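PDB 2RLD: four helix bundle protein from Bacteroides thetaiotaomicron VPI-5482, which is of unknown function but binds calcium and belongs to the four-helix-bundle family of 23S rRNA-intervening sequence proteins. Local coordinates for residues Leu25-Glu35 / Leu86-Gln96. Numbering follows the deposited sequence. Where two conformers were deposited one is given.
With EDO (1,2-ethanediol), chain T.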
ATOM      1  N   LEU C  25      -0.095 -10.085  18.971  1.00 15.99           N
ATOM      2  CA  LEU C  25       0.254 -11.082  17.991  1.00 16.25           C
ATOM      3  C   LEU C  25       1.245 -10.539  16.984  1.00 16.55           C
ATOM      4  O   LEU C  25       2.151 -11.250  16.561  1.00 15.86           O
ATOM      5  CB  LEU C  25      -0.990 -11.592  17.266  1.00 15.20           C
ATOM      6  CG  LEU C  25      -0.734 -12.651  16.190  1.00 14.61           C
ATOM      7  CD1 LEU C  25      -0.094 -13.938  16.782  1.00 17.21           C
ATOM      8  CD2 LEU C  25      -2.042 -12.962  15.425  1.00 17.29           C
ATOM      9  N   TYR C  26       1.033  -9.305  16.556  1.00 15.76           N
ATOM     10  CA  TYR C  26       1.964  -8.644  15.638  1.00 16.00           C
ATOM     11  C   TYR C  26       3.354  -8.564  16.207  1.00 16.51           C
ATOM     12  O   TYR C  26       4.339  -8.948  15.548  1.00 15.64           O
ATOM     13  CB  TYR C  26       1.452  -7.260  15.276  1.00 16.36           C
ATOM     14  CG  TYR C  26       2.378  -6.512  14.367  1.00 16.01           C
ATOM     15  CD1 TYR C  26       2.405  -6.780  13.016  1.00 16.19           C
ATOM     16  CD2 TYR C  26       3.238  -5.555  14.867  1.00 16.47           C
ATOM     17  CE1 TYR C  26       3.257  -6.128  12.182  1.00 16.97           C
ATOM     18  CE2 TYR C  26       4.079  -4.865  14.037  1.00 16.28           C
ATOM     19  CZ  TYR C  26       4.096  -5.149  12.700  1.00 16.25           C
ATOM     20  OH  TYR C  26       4.944  -4.478  11.847  1.00 23.09           O
ATOM     21  N   LYS C  27       3.455  -8.115  17.451  1.00 16.28           N
ATOM     22  CA  LYS C  27       4.755  -8.080  18.139  1.00 15.82           C
ATOM     23  C   LYS C  27       5.434  -9.446  18.199  1.00 17.55           C
ATOM     24  O   LYS C  27       6.627  -9.568  17.928  1.00 15.68           O
ATOM     25  CB  LYS C  27       4.580  -7.526  19.554  1.00 16.16           C
ATOM     26  CG  LYS C  27       4.184  -6.083  19.607  1.00 18.88           C
ATOM     27  CD  LYS C  27       3.792  -5.691  21.022  1.00 21.32           C
ATOM     28  CE  LYS C  27       4.960  -5.496  21.915  1.00 25.60           C
ATOM     29  NZ  LYS C  27       4.549  -5.308  23.376  1.00 24.38           N
ATOM     30  N   PHE C  28       4.656 -10.474  18.557  1.00 14.98           N
ATOM     31  CA  PHE C  28       5.136 -11.848  18.592  1.00 15.38           C
ATOM     32  C   PHE C  28       5.697 -12.264  17.250  1.00 15.01           C
ATOM     33  O   PHE C  28       6.832 -12.745  17.181  1.00 15.81           O
ATOM     34  CB  PHE C  28       4.003 -12.779  19.007  1.00 15.45           C
ATOM     35  CG  PHE C  28       4.348 -14.236  18.906  1.00 15.28           C
ATOM     36  CD1 PHE C  28       5.104 -14.859  19.900  1.00 18.63           C
ATOM     37  CD2 PHE C  28       3.905 -14.984  17.850  1.00 15.36           C
ATOM     38  CE1 PHE C  28       5.433 -16.215  19.819  1.00 18.95           C
ATOM     39  CE2 PHE C  28       4.233 -16.363  17.768  1.00 18.06           C
ATOM     40  CZ  PHE C  28       4.989 -16.960  18.774  1.00 17.47           C
ATOM     41  N   LEU C  29       4.923 -12.038  16.184  1.00 15.65           N
ATOM     42  CA  LEU C  29       5.316 -12.479  14.856  1.00 14.96           C
ATOM     43  C   LEU C  29       6.577 -11.766  14.397  1.00 17.90           C
ATOM     44  O   LEU C  29       7.506 -12.397  13.900  1.00 18.07           O
ATOM     45  CB  LEU C  29       4.188 -12.278  13.848  1.00 12.41           C
ATOM     46  CG  LEU C  29       2.975 -13.188  14.022  1.00 16.39           C
ATOM     47  CD1 LEU C  29       1.848 -12.680  13.128  1.00 13.34           C
ATOM     48  CD2 LEU C  29       3.383 -14.639  13.751  1.00 19.68           C
ATOM     49  N   VAL C  30       6.623 -10.453  14.584  1.00 15.05           N
ATOM     50  CA  VAL C  30       7.773  -9.693  14.115  1.00 14.09           C
ATOM     51  C   VAL C  30       9.014  -9.955  14.974  1.00 15.16           C
ATOM     52  O   VAL C  30      10.079 -10.254  14.441  1.00 17.22           O
ATOM     53  CB  VAL C  30       7.439  -8.159  14.043  1.00 16.68           C
ATOM     54  CG1 VAL C  30       8.684  -7.390  13.732  1.00 18.05           C
ATOM     55  CG2 VAL C  30       6.304  -7.912  12.991  1.00 15.90           C
ATOM     56  N   ASN C  31       8.872  -9.830  16.285  1.00 16.27           N
ATOM     57  CA  ASN C  31      10.029  -9.846  17.195  1.00 17.32           C
ATOM     58  C   ASN C  31      10.559 -11.245  17.472  1.00 16.67           C
ATOM     59  O   ASN C  31      11.792 -11.456  17.505  1.00 19.70           O
ATOM     60  CB  ASN C  31       9.706  -9.160  18.519  1.00 18.42           C
ATOM     61  CG  ASN C  31       9.418  -7.686  18.353  1.00 21.87           C
ATOM     62  OD1 ASN C  31      10.032  -7.012  17.531  1.00 23.19           O
ATOM     63  ND2 ASN C  31       8.473  -7.185  19.124  1.00 22.60           N
ATOM     64  N   GLU C  32       9.648 -12.203  17.617  1.00 18.49           N
ATOM     65  CA  GLU C  32      10.033 -13.565  17.943  0.50 19.94           C
ATOM     66  C   GLU C  32      10.134 -14.460  16.704  1.00 18.80           C
ATOM     67  O   GLU C  32      11.104 -15.208  16.561  1.00 20.09           O
ATOM     68  CB  GLU C  32       9.078 -14.127  18.997  0.50 20.52           C
ATOM     69  CG  GLU C  32       8.889 -13.159  20.159  0.50 22.51           C
ATOM     70  CD  GLU C  32       8.092 -13.734  21.295  0.50 24.39           C
ATOM     71  OE1 GLU C  32       8.298 -14.921  21.629  0.50 26.74           O
ATOM     72  OE2 GLU C  32       7.266 -12.990  21.858  0.50 21.11           O
ATOM     73  N   GLN C  33       9.160 -14.373  15.803  1.00 17.64           N
ATOM     74  CA  GLN C  33       9.160 -15.235  14.623  1.00 17.07           C
ATOM     75  C   GLN C  33       9.836 -14.606  13.399  1.00 17.29           C
ATOM     76  O   GLN C  33      10.027 -15.294  12.403  1.00 19.64           O
ATOM     77  CB  GLN C  33       7.748 -15.694  14.253  1.00 16.83           C
ATOM     78  CG  GLN C  33       6.955 -16.322  15.366  1.00 18.29           C
ATOM     79  CD  GLN C  33       7.460 -17.709  15.755  1.00 25.54           C
ATOM     80  OE1 GLN C  33       8.612 -17.869  16.128  1.00 26.99           O
ATOM     81  NE2 GLN C  33       6.592 -18.715  15.669  1.00 23.41           N
ATOM     82  N   LYS C  34      10.227 -13.334  13.488  1.00 16.91           N
ATOM     83  CA  LYS C  34      10.854 -12.622  12.367  1.00 16.62           C
ATOM     84  C   LYS C  34      10.020 -12.718  11.083  1.00 17.96           C
ATOM     85  O   LYS C  34      10.567 -12.871  10.000  1.00 20.81           O
ATOM     86  CB  LYS C  34      12.281 -13.129  12.122  1.00 16.90           C
ATOM     87  CG  LYS C  34      13.100 -13.244  13.387  1.00 18.35           C
ATOM     88  CD  LYS C  34      13.129 -11.966  14.177  1.00 19.87           C
ATOM     89  CE  LYS C  34      14.179 -12.033  15.289  1.00 27.93           C
ATOM     90  NZ  LYS C  34      14.047 -10.863  16.190  1.00 24.67           N
ATOM     91  N   GLU C  35       8.700 -12.599  11.235  1.00 15.47           N
ATOM     92  CA  GLU C  35       7.737 -12.643  10.147  1.00 15.65           C
ATOM     93  C   GLU C  35       7.120 -11.272   9.944  1.00 17.67           C
ATOM     94  O   GLU C  35       6.482 -10.702  10.850  1.00 17.58           O
ATOM     95  CB  GLU C  35       6.671 -13.704  10.441  1.00 18.35           C
ATOM     96  CG  GLU C  35       5.927 -14.200   9.207  1.00 18.27           C
ATOM     97  CD  GLU C  35       5.047 -13.138   8.538  1.00 20.18           C
ATOM     98  OE1 GLU C  35       4.252 -12.496   9.267  1.00 23.30           O
ATOM     99  OE2 GLU C  35       5.161 -12.959   7.287  1.00 20.99           O
ATOM    100  N   LEU C  86      -1.440 -18.688   9.266  1.00 16.30           N
ATOM    101  CA  LEU C  86      -0.405 -18.723  10.292  1.00 15.28           C
ATOM    102  C   LEU C  86      -0.310 -20.063  11.042  1.00 16.27           C
ATOM    103  O   LEU C  86       0.780 -20.560  11.242  1.00 17.14           O
ATOM    104  CB  LEU C  86      -0.573 -17.562  11.269  1.00 15.87           C
ATOM    105  CG  LEU C  86      -0.337 -16.146  10.711  1.00 15.79           C
ATOM    106  CD1 LEU C  86      -0.919 -15.077  11.641  1.00 14.57           C
ATOM    107  CD2 LEU C  86       1.207 -15.932  10.498  1.00 18.26           C
ATOM    108  N   ILE C  87      -1.439 -20.677  11.415  1.00 16.30           N
ATOM    109  CA  ILE C  87      -1.372 -22.019  12.041  1.00 14.97           C
ATOM    110  C   ILE C  87      -0.918 -23.076  11.054  1.00 14.63           C
ATOM    111  O   ILE C  87      -0.095 -23.920  11.384  1.00 14.24           O
ATOM    112  CB  ILE C  87      -2.700 -22.420  12.775  1.00 16.64           C
ATOM    113  CG1 ILE C  87      -2.525 -23.743  13.561  1.00 20.18           C
ATOM    114  CG2 ILE C  87      -3.867 -22.543  11.815  1.00 14.17           C
ATOM    115  CD1 ILE C  87      -1.496 -23.679  14.635  1.00 26.72           C
ATOM    116  N   ARG C  88      -1.415 -23.024   9.814  1.00 15.15           N
ATOM    117  CA  ARG C  88      -1.001 -24.027   8.814  1.00 14.45           C
ATOM    118  C   ARG C  88       0.476 -23.963   8.472  1.00 16.07           C
ATOM    119  O   ARG C  88       1.077 -24.973   8.155  1.00 17.39           O
ATOM    120  CB  ARG C  88      -1.836 -23.901   7.542  1.00 15.06           C
ATOM    121  CG  ARG C  88      -3.297 -24.303   7.750  1.00 15.55           C
ATOM    122  CD  ARG C  88      -3.461 -25.811   7.760  1.00 20.23           C
ATOM    123  NE  ARG C  88      -2.836 -26.451   6.599  1.00 23.64           N
ATOM    124  CZ  ARG C  88      -3.384 -26.522   5.395  1.00 25.94           C
ATOM    125  NH1 ARG C  88      -4.561 -25.962   5.149  1.00 23.80           N
ATOM    126  NH2 ARG C  88      -2.737 -27.126   4.425  1.00 26.21           N
ATOM    127  N   THR C  89       1.079 -22.787   8.584  1.00 14.47           N
ATOM    128  CA  THR C  89       2.513 -22.644   8.328  1.00 14.80           C
ATOM    129  C   THR C  89       3.372 -22.567   9.614  1.00 15.68           C
ATOM    130  O   THR C  89       4.545 -22.246   9.537  1.00 16.92           O
ATOM    131  CB  THR C  89       2.775 -21.419   7.446  1.00 15.41           C
ATOM    132  OG1 THR C  89       2.220 -20.244   8.057  1.00 15.83           O
ATOM    133  CG2 THR C  89       2.152 -21.622   6.065  1.00 16.01           C
ATOM    134  N   GLU C  90       2.791 -22.894  10.764  1.00 15.62           N
ATOM    135  CA  GLU C  90       3.515 -23.098  12.017  1.00 17.62           C
ATOM    136  C   GLU C  90       4.135 -21.825  12.607  1.00 15.94           C
ATOM    137  O   GLU C  90       5.053 -21.897  13.440  1.00 18.32           O
ATOM    138  CB  GLU C  90       4.534 -24.230  11.876  1.00 16.41           C
ATOM    139  CG  GLU C  90       3.867 -25.571  11.432  1.00 20.10           C
ATOM    140  CD  GLU C  90       4.857 -26.691  11.150  1.00 23.51           C
ATOM    141  OE1 GLU C  90       6.016 -26.603  11.586  1.00 31.46           O
ATOM    142  OE2 GLU C  90       4.455 -27.658  10.492  1.00 33.90           O
ATOM    143  N   TYR C  91       3.600 -20.675  12.208  1.00 16.54           N
ATOM    144  CA  TYR C  91       3.974 -19.400  12.834  1.00 16.23           C
ATOM    145  C   TYR C  91       3.333 -19.181  14.197  1.00 17.73           C
ATOM    146  O   TYR C  91       3.870 -18.451  15.016  1.00 19.40           O
ATOM    147  CB  TYR C  91       3.713 -18.216  11.897  1.00 17.84           C
ATOM    148  CG  TYR C  91       4.810 -18.102  10.880  1.00 17.69           C
ATOM    149  CD1 TYR C  91       6.002 -17.441  11.190  1.00 19.77           C
ATOM    150  CD2 TYR C  91       4.678 -18.669   9.625  1.00 20.99           C
ATOM    151  CE1 TYR C  91       7.052 -17.365  10.254  1.00 22.42           C
ATOM    152  CE2 TYR C  91       5.723 -18.619   8.682  1.00 19.45           C
ATOM    153  CZ  TYR C  91       6.896 -17.949   9.003  1.00 24.91           C
ATOM    154  OH  TYR C  91       7.897 -17.857   8.050  1.00 28.33           O
ATOM    155  N   ILE C  92       2.190 -19.809  14.441  1.00 18.19           N
ATOM    156  CA  ILE C  92       1.553 -19.785  15.759  1.00 17.06           C
ATOM    157  C   ILE C  92       1.173 -21.211  16.152  1.00 17.43           C
ATOM    158  O   ILE C  92       0.987 -22.096  15.278  1.00 18.93           O
ATOM    159  CB  ILE C  92       0.294 -18.893  15.793  1.00 15.18           C
ATOM    160  CG1 ILE C  92      -0.751 -19.361  14.758  1.00 17.55           C
ATOM    161  CG2 ILE C  92       0.685 -17.385  15.642  1.00 18.21           C
ATOM    162  CD1 ILE C  92      -2.055 -18.600  14.860  1.00 14.73           C
ATOM    163  N   THR C  93       1.088 -21.453  17.470  1.00 18.31           N
ATOM    164  CA  THR C  93       0.720 -22.761  17.993  1.00 19.61           C
ATOM    165  C   THR C  93      -0.779 -22.970  17.864  1.00 18.34           C
ATOM    166  O   THR C  93      -1.521 -22.015  17.653  1.00 17.64           O
ATOM    167  CB  THR C  93       1.094 -22.884  19.503  1.00 20.30           C
ATOM    168  OG1 THR C  93       0.326 -21.941  20.266  1.00 19.12           O
ATOM    169  CG2 THR C  93       2.572 -22.595  19.724  1.00 21.79           C
ATOM    170  N   ARG C  94      -1.237 -24.207  18.036  1.00 20.38           N
ATOM    171  CA  ARG C  94      -2.673 -24.483  17.993  1.00 19.52           C
ATOM    172  C   ARG C  94      -3.380 -23.736  19.118  1.00 17.92           C
ATOM    173  O   ARG C  94      -4.489 -23.245  18.940  1.00 18.71           O
ATOM    174  CB  ARG C  94      -2.937 -25.997  18.076  1.00 21.52           C
ATOM    175  CG  ARG C  94      -4.405 -26.399  18.263  1.00 31.08           C
ATOM    176  CD  ARG C  94      -5.324 -25.970  17.129  1.00 43.16           C
ATOM    177  NE  ARG C  94      -5.030 -26.619  15.851  1.00 48.75           N
ATOM    178  CZ  ARG C  94      -5.830 -26.583  14.784  1.00 49.47           C
ATOM    179  NH1 ARG C  94      -6.993 -25.940  14.821  1.00 49.14           N
ATOM    180  NH2 ARG C  94      -5.472 -27.204  13.669  1.00 49.60           N
ATOM    181  N   GLU C  95      -2.714 -23.618  20.266  1.00 17.74           N
ATOM    182  CA  GLU C  95      -3.253 -22.874  21.420  1.00 21.37           C
ATOM    183  C   GLU C  95      -3.448 -21.412  21.104  1.00 18.66           C
ATOM    184  O   GLU C  95      -4.488 -20.816  21.441  1.00 20.09           O
ATOM    185  CB  GLU C  95      -2.311 -22.996  22.623  1.00 21.39           C
ATOM    186  CG  GLU C  95      -2.825 -22.344  23.887  1.00 28.51           C
ATOM    187  CD  GLU C  95      -1.822 -22.388  25.051  1.00 31.19           C
ATOM    188  OE1 GLU C  95      -0.702 -22.937  24.896  1.00 30.01           O
ATOM    189  OE2 GLU C  95      -2.165 -21.848  26.133  1.00 41.47           O
ATOM    190  N   GLN C  96      -2.456 -20.812  20.454  1.00 18.29           N
ATOM    191  CA  GLN C  96      -2.566 -19.412  20.063  1.00 17.99           C
ATOM    192  C   GLN C  96      -3.698 -19.238  19.048  1.00 16.39           C
ATOM    193  O   GLN C  96      -4.532 -18.335  19.176  1.00 16.49           O
ATOM    194  CB  GLN C  96      -1.244 -18.880  19.495  1.00 19.42           C
ATOM    195  CG  GLN C  96      -0.139 -18.655  20.519  1.00 20.23           C
ATOM    196  CD  GLN C  96       1.212 -18.344  19.863  1.00 22.30           C
ATOM    197  OE1 GLN C  96       1.718 -19.134  19.060  1.00 20.10           O
ATOM    198  NE2 GLN C  96       1.798 -17.187  20.205  1.00 24.98           N
TER
HETATM  199  C1  EDO T 123       1.030 -13.102  21.444  1.00 38.95           C
HETATM  200  O1  EDO T 123      -0.014 -12.626  22.281  1.00 43.98           O
HETATM  201  C2  EDO T 123       0.535 -14.415  20.893  1.00 32.34           C
HETATM  202  O2  EDO T 123       0.337 -15.297  21.997  1.00 27.15           O
HETATM  203  O   HOH W   1       9.568 -15.579   8.177  1.00 43.22           O
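F28 swings its ring anti to the backbone N (chi1 173°), out to meet Q96, whose CG lies beside its own backbone N (chi1 -73°) and whose chain then runs extended. The amide arrives end-on over the phenyl ring: NE2 of Q96 sits above the centre, 3.5 Å from CZ of F28, with the amide plane nearly perpendicular to the ring. Both ends of that amide are held. OE1 of Q96 takes the backbone N of T93 on a lone pair at 2.9 Å, while Q96 N donates to T93 OG1, a capping box that starts helix 94-116; NE2 of Q96 gives a nearly straight bond (174°) to O2 of an ethanediol, probably from the crystallisation liquor. At the edge of the F28 ring lies Y91 O. The same carbonyl accepts from Q33, whose chain bends at chi2 to deliver NE2 at 2.8 Å from Y91 O, the donor well above the carbonyl plane. All this happens at one end of a four-helix bundle, where helix 7-32 runs out beside the turn joining helix 62-88 to helix 94-116; a Schellman motif with E90 at positive phi closes helix 62-88, Y91 N returning to L86 O. Buried beside these groups, L25, L29, L86 and I92 pack together: CD1 of L29 meets CD1 of L86 tip to tip, and the L25 and I92 side chains cross at about a right angle, CD1 of L25 coming to 3.7 Å from CG2 of I92. E35 lays its CG over one face of the Y91 ring, offset toward the rim of the ring, a CH-pi contact 3.9 Å from the centroid, while Q33 CB approaches the ring's edge. The E35 carboxylate turns elsewhere, OE2 accepting from the backbone N of V37 and M38 to cap helix 38-57. A water hydrogen-bonds Y91 OH at 2.8 Å and reaches K34 O by a weak bond.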